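Local coordinates for histone-lysine N-methyltransferase, H3 lysine-9 specific SUVH4 (Arabidopsis thaliana, PDB 4QEO), which methylates histone H3 on a lysine, a mark of transcriptional repression, and binds methylated DNA, at residues A[288-298]-A[334-344]; A[112-120]-A[131-142]. All coordinates share one frame; numbering follows the deposited sequence.

Interaction 1: A[288-298]-A[334-344]. With ZN (zinc ion), chain F; ZN (zinc ion), chain G; ZN (zinc ion), chain H.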
# COMPACT_ATOMS: atom_id res chain seq x y z
N SER A 288 -31.91 8.79 -13.25
CA SER A 288 -30.91 7.78 -13.62
C SER A 288 -30.04 8.25 -14.77
O SER A 288 -30.53 8.94 -15.67
CB SER A 288 -31.57 6.46 -13.99
OG SER A 288 -32.30 5.93 -12.90
N SER A 289 -28.76 7.90 -14.76
CA SER A 289 -27.87 8.23 -15.87
C SER A 289 -28.17 7.35 -17.08
O SER A 289 -28.78 6.28 -16.95
CB SER A 289 -26.39 8.12 -15.47
OG SER A 289 -26.23 7.26 -14.37
N THR A 290 -27.76 7.80 -18.26
CA THR A 290 -28.10 7.11 -19.50
C THR A 290 -27.21 5.89 -19.71
O THR A 290 -27.68 4.82 -20.09
CB THR A 290 -27.99 8.04 -20.71
OG1 THR A 290 -28.99 9.06 -20.62
CG2 THR A 290 -28.19 7.25 -22.00
N GLY A 291 -25.92 6.07 -19.47
CA GLY A 291 -24.99 4.96 -19.59
C GLY A 291 -24.46 4.77 -20.99
O GLY A 291 -24.85 5.48 -21.92
N CYS A 292 -23.58 3.78 -21.14
CA CYS A 292 -22.90 3.51 -22.40
C CYS A 292 -23.52 2.31 -23.12
O CYS A 292 -24.29 1.56 -22.53
CB CYS A 292 -21.41 3.26 -22.14
SG CYS A 292 -21.03 1.73 -21.20
N ASN A 293 -23.15 2.11 -24.38
CA ASN A 293 -23.76 1.05 -25.18
C ASN A 293 -22.82 -0.12 -25.48
O ASN A 293 -23.11 -0.93 -26.36
CB ASN A 293 -24.35 1.60 -26.49
CG ASN A 293 -23.29 2.10 -27.44
OD1 ASN A 293 -22.57 1.32 -28.06
ND2 ASN A 293 -23.18 3.42 -27.56
N CYS A 294 -21.71 -0.20 -24.76
CA CYS A 294 -20.73 -1.26 -24.99
C CYS A 294 -21.31 -2.63 -24.66
O CYS A 294 -22.20 -2.75 -23.83
CB CYS A 294 -19.47 -0.99 -24.16
SG CYS A 294 -18.81 0.69 -24.34
N ARG A 295 -20.80 -3.67 -25.31
CA ARG A 295 -21.20 -5.03 -24.98
C ARG A 295 -20.10 -5.75 -24.20
O ARG A 295 -18.92 -5.66 -24.55
CB ARG A 295 -21.51 -5.80 -26.26
CG ARG A 295 -22.74 -5.34 -27.01
CD ARG A 295 -22.70 -5.81 -28.46
NE ARG A 295 -22.15 -7.16 -28.57
CZ ARG A 295 -22.79 -8.19 -29.11
NH1 ARG A 295 -24.01 -8.03 -29.61
NH2 ARG A 295 -22.21 -9.38 -29.16
N GLY A 296 -20.48 -6.48 -23.16
CA GLY A 296 -19.55 -7.29 -22.40
C GLY A 296 -18.70 -6.50 -21.43
O GLY A 296 -18.97 -6.49 -20.23
N SER A 297 -17.65 -5.84 -21.94
CA SER A 297 -16.80 -4.98 -21.11
C SER A 297 -16.40 -3.72 -21.87
O SER A 297 -16.28 -3.73 -23.09
CB SER A 297 -15.56 -5.73 -20.65
OG SER A 297 -15.89 -6.73 -19.70
N CYS A 298 -16.19 -2.63 -21.14
CA CYS A 298 -15.84 -1.35 -21.75
C CYS A 298 -14.32 -1.21 -21.87
O CYS A 298 -13.61 -1.16 -20.86
CB CYS A 298 -16.43 -0.20 -20.96
SG CYS A 298 -18.23 -0.37 -20.72
N CYS A 334 -19.63 2.79 -14.90
CA CYS A 334 -20.76 2.20 -15.60
C CYS A 334 -21.87 1.89 -14.59
O CYS A 334 -21.60 1.59 -13.41
CB CYS A 334 -20.33 0.96 -16.37
SG CYS A 334 -19.23 1.29 -17.81
N GLY A 335 -23.11 1.99 -15.04
CA GLY A 335 -24.25 1.86 -14.16
C GLY A 335 -25.33 0.92 -14.66
O GLY A 335 -25.09 0.12 -15.56
N PRO A 336 -26.53 1.02 -14.08
CA PRO A 336 -27.68 0.13 -14.32
C PRO A 336 -28.13 0.05 -15.79
O PRO A 336 -28.60 -1.00 -16.23
CB PRO A 336 -28.78 0.76 -13.46
CG PRO A 336 -28.03 1.41 -12.34
CD PRO A 336 -26.80 1.99 -13.00
N HIS A 337 -27.98 1.14 -16.54
CA HIS A 337 -28.37 1.15 -17.94
C HIS A 337 -27.24 0.89 -18.94
O HIS A 337 -27.49 0.88 -20.15
CB HIS A 337 -29.11 2.45 -18.30
CG HIS A 337 -30.46 2.56 -17.67
ND1 HIS A 337 -30.74 3.45 -16.65
CD2 HIS A 337 -31.59 1.84 -17.86
CE1 HIS A 337 -32.00 3.30 -16.27
NE2 HIS A 337 -32.54 2.33 -16.99
N CYS A 338 -26.01 0.71 -18.47
CA CYS A 338 -24.91 0.40 -19.39
C CYS A 338 -25.06 -1.00 -19.96
O CYS A 338 -25.54 -1.91 -19.28
CB CYS A 338 -23.54 0.56 -18.72
SG CYS A 338 -23.18 2.26 -18.23
N GLY A 339 -24.61 -1.18 -21.20
CA GLY A 339 -24.76 -2.44 -21.89
C GLY A 339 -23.79 -3.50 -21.41
O GLY A 339 -23.95 -4.68 -21.73
N CYS A 340 -22.78 -3.08 -20.65
CA CYS A 340 -21.72 -3.95 -20.18
C CYS A 340 -22.18 -4.79 -19.00
O CYS A 340 -23.05 -4.38 -18.22
CB CYS A 340 -20.51 -3.12 -19.76
SG CYS A 340 -20.90 -1.92 -18.46
N GLY A 341 -21.58 -5.97 -18.86
CA GLY A 341 -21.85 -6.85 -17.74
C GLY A 341 -21.03 -6.49 -16.52
O GLY A 341 -20.21 -5.57 -16.57
N PRO A 342 -21.22 -7.22 -15.41
CA PRO A 342 -20.64 -6.84 -14.12
C PRO A 342 -19.13 -6.94 -14.09
O PRO A 342 -18.52 -6.39 -13.18
CB PRO A 342 -21.25 -7.85 -13.14
CG PRO A 342 -21.62 -9.01 -13.99
CD PRO A 342 -22.04 -8.44 -15.31
N LYS A 343 -18.54 -7.62 -15.07
CA LYS A 343 -17.09 -7.79 -15.10
C LYS A 343 -16.38 -6.54 -15.62
O LYS A 343 -15.15 -6.48 -15.57
CB LYS A 343 -16.71 -9.00 -15.96
CG LYS A 343 -16.95 -10.35 -15.29
CD LYS A 343 -16.49 -11.50 -16.18
CE LYS A 343 -16.84 -12.87 -15.61
NZ LYS A 343 -16.61 -13.98 -16.61
N CYS A 344 -17.14 -5.57 -16.13
CA CYS A 344 -16.54 -4.37 -16.71
C CYS A 344 -15.58 -3.71 -15.72
O CYS A 344 -15.89 -3.59 -14.54
CB CYS A 344 -17.62 -3.35 -17.12
SG CYS A 344 -16.92 -1.80 -17.76
ZN ZN F . -20.97 2.53 -19.07
ZN ZN G . -18.84 -0.72 -18.67
ZN ZN H . -18.86 1.49 -22.07
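Cys-298 and Cys-334 meet on one zinc ion (chain G), each SG 2.2 Å from the metal, and Cys-340 and Cys-344 complete that tetrahedral site. Cys-292, Cys-334 and Cys-338 bind the chain F zinc with Cys-306; Cys-292, Cys-294 and Cys-298 bind that of chain H with Cys-304. The SG atoms of Cys-292, Cys-298 and Cys-334 therefore each bridge two metals, which defines the triangular zinc–thiolate cluster of the pre-SET domain. With chi1 at 67°, Cys-292 SG sits between its own backbone N and carbonyl carbon and reaches the chain F zinc at 2.3 Å and the chain H zinc at 2.4 Å. Amides grip the sulfurs too. Cys-292 N donates to Cys-338 SG at 3.3 Å and nearly straight (166°), Gly-335 N donates to the same sulfur, and Cys-298 N reaches Cys-344 SG at 3.6 Å. Outside the cluster Gly-339 N donates to Cys-292 O (3.1 Å) and Gly-341 N to Gly-296 O (3.0 Å). Packing is close here: Cys-294 O sits 3.0 Å from Gly-339 C, and a side chain on Gly-339 would run into that oxygen. At the outer end His-337 turns a ring edge to Ser-288 CB and makes a weak bond from ND1 to Ser-289 O. Nine thiolates around three divalent ions would leave net negative charge, part of which the N-H donors to sulfur are likely to offset.

Interaction 2: A[112-120]-A[131-142]. With nucleotides of chain B.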
# COMPACT_ATOMS: atom_id res chain seq x y z
N MET A 112 18.90 -10.46 -0.90
CA MET A 112 18.97 -11.92 -0.88
C MET A 112 17.63 -12.48 -1.36
O MET A 112 16.61 -12.32 -0.70
CB MET A 112 19.24 -12.44 0.55
CG MET A 112 20.31 -11.73 1.34
SD MET A 112 20.30 -12.18 3.11
CE MET A 112 20.13 -13.97 3.00
N SER A 113 17.64 -13.15 -2.50
CA SER A 113 16.39 -13.59 -3.10
C SER A 113 16.45 -15.06 -3.40
O SER A 113 15.60 -15.59 -4.10
CB SER A 113 16.11 -12.80 -4.38
OG SER A 113 15.75 -11.48 -4.04
N GLY A 114 17.48 -15.71 -2.86
CA GLY A 114 17.60 -17.16 -2.97
C GLY A 114 17.95 -17.62 -4.38
O GLY A 114 17.62 -18.73 -4.77
N GLN A 115 18.62 -16.76 -5.14
CA GLN A 115 18.93 -17.09 -6.53
C GLN A 115 20.31 -17.71 -6.73
O GLN A 115 20.59 -18.32 -7.76
CB GLN A 115 18.80 -15.83 -7.37
CG GLN A 115 17.47 -15.14 -7.15
CD GLN A 115 16.36 -15.93 -7.78
OE1 GLN A 115 16.46 -16.29 -8.95
NE2 GLN A 115 15.33 -16.24 -7.02
N TYR A 116 21.19 -17.55 -5.75
CA TYR A 116 22.54 -18.12 -5.85
C TYR A 116 22.61 -19.37 -4.99
O TYR A 116 22.32 -19.33 -3.81
CB TYR A 116 23.58 -17.10 -5.39
CG TYR A 116 24.03 -16.12 -6.47
CD1 TYR A 116 23.13 -15.23 -7.08
CD2 TYR A 116 25.36 -16.08 -6.87
CE1 TYR A 116 23.55 -14.33 -8.06
CE2 TYR A 116 25.80 -15.18 -7.84
CZ TYR A 116 24.89 -14.31 -8.43
OH TYR A 116 25.35 -13.43 -9.39
N GLU A 117 23.01 -20.49 -5.60
CA GLU A 117 23.00 -21.78 -4.92
C GLU A 117 23.91 -21.80 -3.68
O GLU A 117 23.69 -22.58 -2.75
CB GLU A 117 23.37 -22.89 -5.92
CG GLU A 117 24.73 -22.64 -6.57
CD GLU A 117 24.95 -23.42 -7.86
OE1 GLU A 117 24.09 -24.25 -8.22
OE2 GLU A 117 26.00 -23.20 -8.51
N ASP A 118 24.92 -20.93 -3.63
CA ASP A 118 25.81 -20.91 -2.47
C ASP A 118 25.36 -19.99 -1.32
O ASP A 118 26.01 -19.96 -0.28
CB ASP A 118 27.25 -20.58 -2.90
CG ASP A 118 27.79 -21.56 -3.94
OD1 ASP A 118 28.12 -22.69 -3.55
OD2 ASP A 118 27.85 -21.21 -5.15
N ASP A 119 24.27 -19.24 -1.48
CA ASP A 119 23.75 -18.40 -0.38
C ASP A 119 23.29 -19.29 0.78
O ASP A 119 22.67 -20.32 0.55
CB ASP A 119 22.55 -17.54 -0.83
CG ASP A 119 22.94 -16.40 -1.77
OD1 ASP A 119 24.15 -16.09 -1.90
OD2 ASP A 119 22.00 -15.80 -2.38
N LEU A 120 23.59 -18.89 2.01
CA LEU A 120 23.11 -19.59 3.20
C LEU A 120 22.51 -18.58 4.17
O LEU A 120 23.22 -17.74 4.69
CB LEU A 120 24.25 -20.36 3.90
CG LEU A 120 23.79 -21.08 5.18
CD1 LEU A 120 22.75 -22.13 4.77
CD2 LEU A 120 24.95 -21.72 5.96
N GLN A 131 28.62 -11.54 -6.55
CA GLN A 131 27.99 -11.52 -7.87
C GLN A 131 28.95 -12.15 -8.91
O GLN A 131 30.18 -12.20 -8.71
CB GLN A 131 27.66 -10.08 -8.29
CG GLN A 131 28.91 -9.19 -8.46
CD GLN A 131 28.60 -7.78 -8.99
OE1 GLN A 131 28.46 -6.85 -8.21
NE2 GLN A 131 28.52 -7.63 -10.32
N GLY A 132 28.38 -12.66 -9.99
CA GLY A 132 29.19 -13.03 -11.14
C GLY A 132 29.10 -14.50 -11.45
O GLY A 132 28.86 -15.32 -10.56
N GLY A 133 29.26 -14.82 -12.74
CA GLY A 133 29.38 -16.19 -13.20
C GLY A 133 28.14 -17.00 -12.91
O GLY A 133 28.18 -18.23 -12.77
N HIS A 134 27.03 -16.29 -12.81
CA HIS A 134 25.75 -16.85 -12.40
C HIS A 134 24.78 -16.86 -13.58
O HIS A 134 24.61 -15.86 -14.26
CB HIS A 134 25.16 -16.00 -11.28
CG HIS A 134 23.77 -16.40 -10.87
ND1 HIS A 134 22.65 -15.71 -11.28
CD2 HIS A 134 23.33 -17.40 -10.07
CE1 HIS A 134 21.57 -16.27 -10.75
NE2 HIS A 134 21.96 -17.30 -10.01
N ASN A 135 24.13 -17.99 -13.81
CA ASN A 135 23.13 -18.05 -14.86
C ASN A 135 21.86 -17.35 -14.38
O ASN A 135 21.30 -17.72 -13.36
CB ASN A 135 22.85 -19.51 -15.22
CG ASN A 135 22.37 -19.67 -16.64
OD1 ASN A 135 21.83 -18.74 -17.24
ND2 ASN A 135 22.55 -20.86 -17.19
N LEU A 136 21.46 -16.29 -15.08
CA LEU A 136 20.27 -15.52 -14.70
C LEU A 136 19.02 -16.36 -14.88
O LEU A 136 18.06 -16.25 -14.11
CB LEU A 136 20.13 -14.28 -15.57
CG LEU A 136 20.31 -12.92 -14.90
CD1 LEU A 136 19.84 -11.81 -15.83
CD2 LEU A 136 19.58 -12.88 -13.56
N THR A 137 19.04 -17.20 -15.91
CA THR A 137 17.92 -18.06 -16.26
C THR A 137 18.32 -19.53 -16.17
O THR A 137 19.30 -19.89 -15.50
CB THR A 137 17.48 -17.80 -17.70
OG1 THR A 137 18.49 -18.28 -18.60
CG2 THR A 137 17.27 -16.31 -17.93
N GLY A 138 17.56 -20.38 -16.86
CA GLY A 138 17.79 -21.81 -16.86
C GLY A 138 17.91 -22.39 -15.46
O GLY A 138 17.08 -22.11 -14.59
N ASN A 139 18.95 -23.18 -15.23
CA ASN A 139 19.16 -23.81 -13.93
C ASN A 139 19.51 -22.81 -12.83
O ASN A 139 19.41 -23.13 -11.64
CB ASN A 139 20.20 -24.94 -14.00
CG ASN A 139 21.52 -24.52 -14.65
OD1 ASN A 139 22.01 -23.40 -14.46
ND2 ASN A 139 22.11 -25.43 -15.42
N LYS A 140 19.92 -21.61 -13.24
CA LYS A 140 20.35 -20.54 -12.33
C LYS A 140 21.56 -20.92 -11.48
O LYS A 140 21.69 -20.48 -10.35
CB LYS A 140 19.21 -20.07 -11.44
CG LYS A 140 18.07 -19.38 -12.19
CD LYS A 140 17.03 -18.88 -11.20
CE LYS A 140 15.82 -18.27 -11.89
NZ LYS A 140 14.85 -17.79 -10.86
N ARG A 141 22.44 -21.73 -12.04
CA ARG A 141 23.65 -22.15 -11.32
C ARG A 141 24.86 -21.34 -11.74
O ARG A 141 24.82 -20.58 -12.71
CB ARG A 141 23.91 -23.62 -11.58
CG ARG A 141 22.70 -24.45 -11.29
CD ARG A 141 23.07 -25.89 -11.20
NE ARG A 141 22.02 -26.66 -10.56
CZ ARG A 141 22.15 -27.93 -10.20
NH1 ARG A 141 21.14 -28.57 -9.62
NH2 ARG A 141 23.30 -28.56 -10.44
N GLN A 142 25.95 -21.51 -10.99
CA GLN A 142 27.24 -20.92 -11.36
C GLN A 142 27.74 -21.60 -12.62
O GLN A 142 27.68 -22.81 -12.74
CB GLN A 142 28.26 -21.09 -10.23
CG GLN A 142 27.84 -20.35 -8.92
CD GLN A 142 27.33 -18.94 -9.20
OE1 GLN A 142 26.13 -18.66 -9.09
NE2 GLN A 142 28.23 -18.05 -9.58
N1 5CM B 7 20.98 -12.55 -5.77
C2 5CM B 7 20.90 -13.49 -4.74
N3 5CM B 7 21.97 -13.84 -4.01
C4 5CM B 7 23.14 -13.32 -4.25
C5 5CM B 7 23.24 -12.34 -5.32
C5A 5CM B 7 24.56 -11.73 -5.62
C6 5CM B 7 22.13 -12.01 -6.06
O2 5CM B 7 19.86 -14.00 -4.44
N4 5CM B 7 24.20 -13.64 -3.56
C1' 5CM B 7 19.80 -12.28 -6.57
C2' 5CM B 7 19.39 -10.86 -6.92
C3' 5CM B 7 18.66 -11.09 -8.21
C4' 5CM B 7 19.53 -12.12 -8.89
O4' 5CM B 7 20.06 -12.87 -7.82
O3' 5CM B 7 17.39 -11.69 -8.00
C5' 5CM B 7 20.61 -11.58 -9.83
O5' 5CM B 7 21.50 -10.63 -9.29
P 5CM B 7 22.96 -10.44 -9.80
OP1 5CM B 7 23.64 -9.64 -8.84
OP2 5CM B 7 23.49 -11.69 -10.22
P DT B 6 27.80 -10.00 -13.29
OP1 DT B 6 28.57 -9.81 -12.11
OP2 DT B 6 27.86 -11.25 -13.95
O5' DT B 6 26.27 -9.70 -13.04
C5' DT B 6 25.88 -8.61 -12.22
C4' DT B 6 24.41 -8.37 -12.39
O4' DT B 6 24.16 -7.89 -13.72
C3' DT B 6 23.54 -9.61 -12.21
O3' DT B 6 22.73 -9.53 -11.04
C2' DT B 6 22.71 -9.66 -13.48
C1' DT B 6 22.85 -8.27 -14.04
N1 DT B 6 22.69 -8.18 -15.50
C2 DT B 6 22.09 -7.07 -16.03
O2 DT B 6 21.74 -6.12 -15.35
N3 DT B 6 21.93 -7.09 -17.39
C4 DT B 6 22.28 -8.10 -18.25
O4 DT B 6 22.07 -7.98 -19.44
C5 DT B 6 22.89 -9.25 -17.63
C7 DT B 6 23.31 -10.40 -18.49
C6 DT B 6 23.07 -9.23 -16.31
P DA B 8 16.12 -10.93 -7.58
OP1 DA B 8 16.28 -10.23 -6.34
OP2 DA B 8 15.04 -11.84 -7.72
O5' DA B 8 15.94 -9.75 -8.61
C5' DA B 8 15.46 -10.01 -9.91
C4' DA B 8 14.35 -9.05 -10.26
O4' DA B 8 14.27 -8.94 -11.69
C3' DA B 8 12.98 -9.52 -9.83
O3' DA B 8 12.13 -8.38 -9.64
C2' DA B 8 12.58 -10.44 -10.97
C1' DA B 8 13.33 -9.88 -12.17
N9 DA B 8 14.06 -10.84 -12.99
C8 DA B 8 14.71 -11.98 -12.62
N7 DA B 8 15.31 -12.60 -13.61
C5 DA B 8 15.05 -11.79 -14.70
C6 DA B 8 15.41 -11.89 -16.06
N6 DA B 8 16.15 -12.88 -16.55
N1 DA B 8 15.00 -10.92 -16.89
C2 DA B 8 14.25 -9.93 -16.39
N3 DA B 8 13.85 -9.72 -15.14
C4 DA B 8 14.29 -10.70 -14.34
O HOH W 1 18.49 -15.74 -10.85
O HOH W 2 23.92 -20.08 -8.42
O HOH W 3 26.07 -19.56 -5.92
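Tyr-116 and His-134 form an offset stack, ring centroids 3.9 Å apart and planes at 9°, on the wall of the SRA-domain pocket that takes the 5-methylcytosine 5CM7 of chain B. The base covers the opposite face of Tyr-116, leaving that ring clamped between nucleobase and imidazole. With chi1 at 174°, the His-134 ring points away from its own backbone N and lies over the tyrosine, and NE2 then donates to Gln-115 O at 2.8 Å, approaching from above the carbonyl plane. At the far end of the tyrosine its OH gives a proton to OP2 of 5CM7 (2.7 Å) and accepts one from Gly-132 N (3.2 Å). A phenylalanine in place of Tyr-116 would probably leave both the phosphate oxygen and the Gly-132 amide without this partner. Also on the tight side, the buried Gln-142 donates from N to Glu-117 OE2 at 3.0 Å and nearly straight (173°), an oxygen also bound by Ser-200. Water 2 accepts from Glu-117 N and lies close to Lys-140 O and Gln-142 OE1. The margin is looser: Glu-117 OE1 faces the exposed Arg-141 across a long salt bridge, 3.9 Å to NE and well out of the guanidinium plane. Gln-115 has its amide fixed at both ends: NE2 donates to Ser-113 O, and OE1 takes Lys-140 NZ on an in-plane lone pair at 2.9 Å.

How the interactions relate
The two contacts share no element: interaction 2 belongs to the SRA domain and interaction 1 to the pre-SET region, their centres about 50 Å apart and their nearest atoms about 32 Å. Each joins two loops without regular helix or strand, and each is partly buried. What is buried differs. In 288-298 with 334-344 it is mainly metal-bound cysteine, with glycines and polar residues toward the surface, and its nearest atom is about 18 Å from nucleic acid. In 112-120 with 131-142 the enclosed part is aromatic and amide, laid directly against DNA, with Arg-141 and its long salt bridge at the exposed margin. Metal coordination ties one pair of loops, and stacking with hydrogen bonds the other.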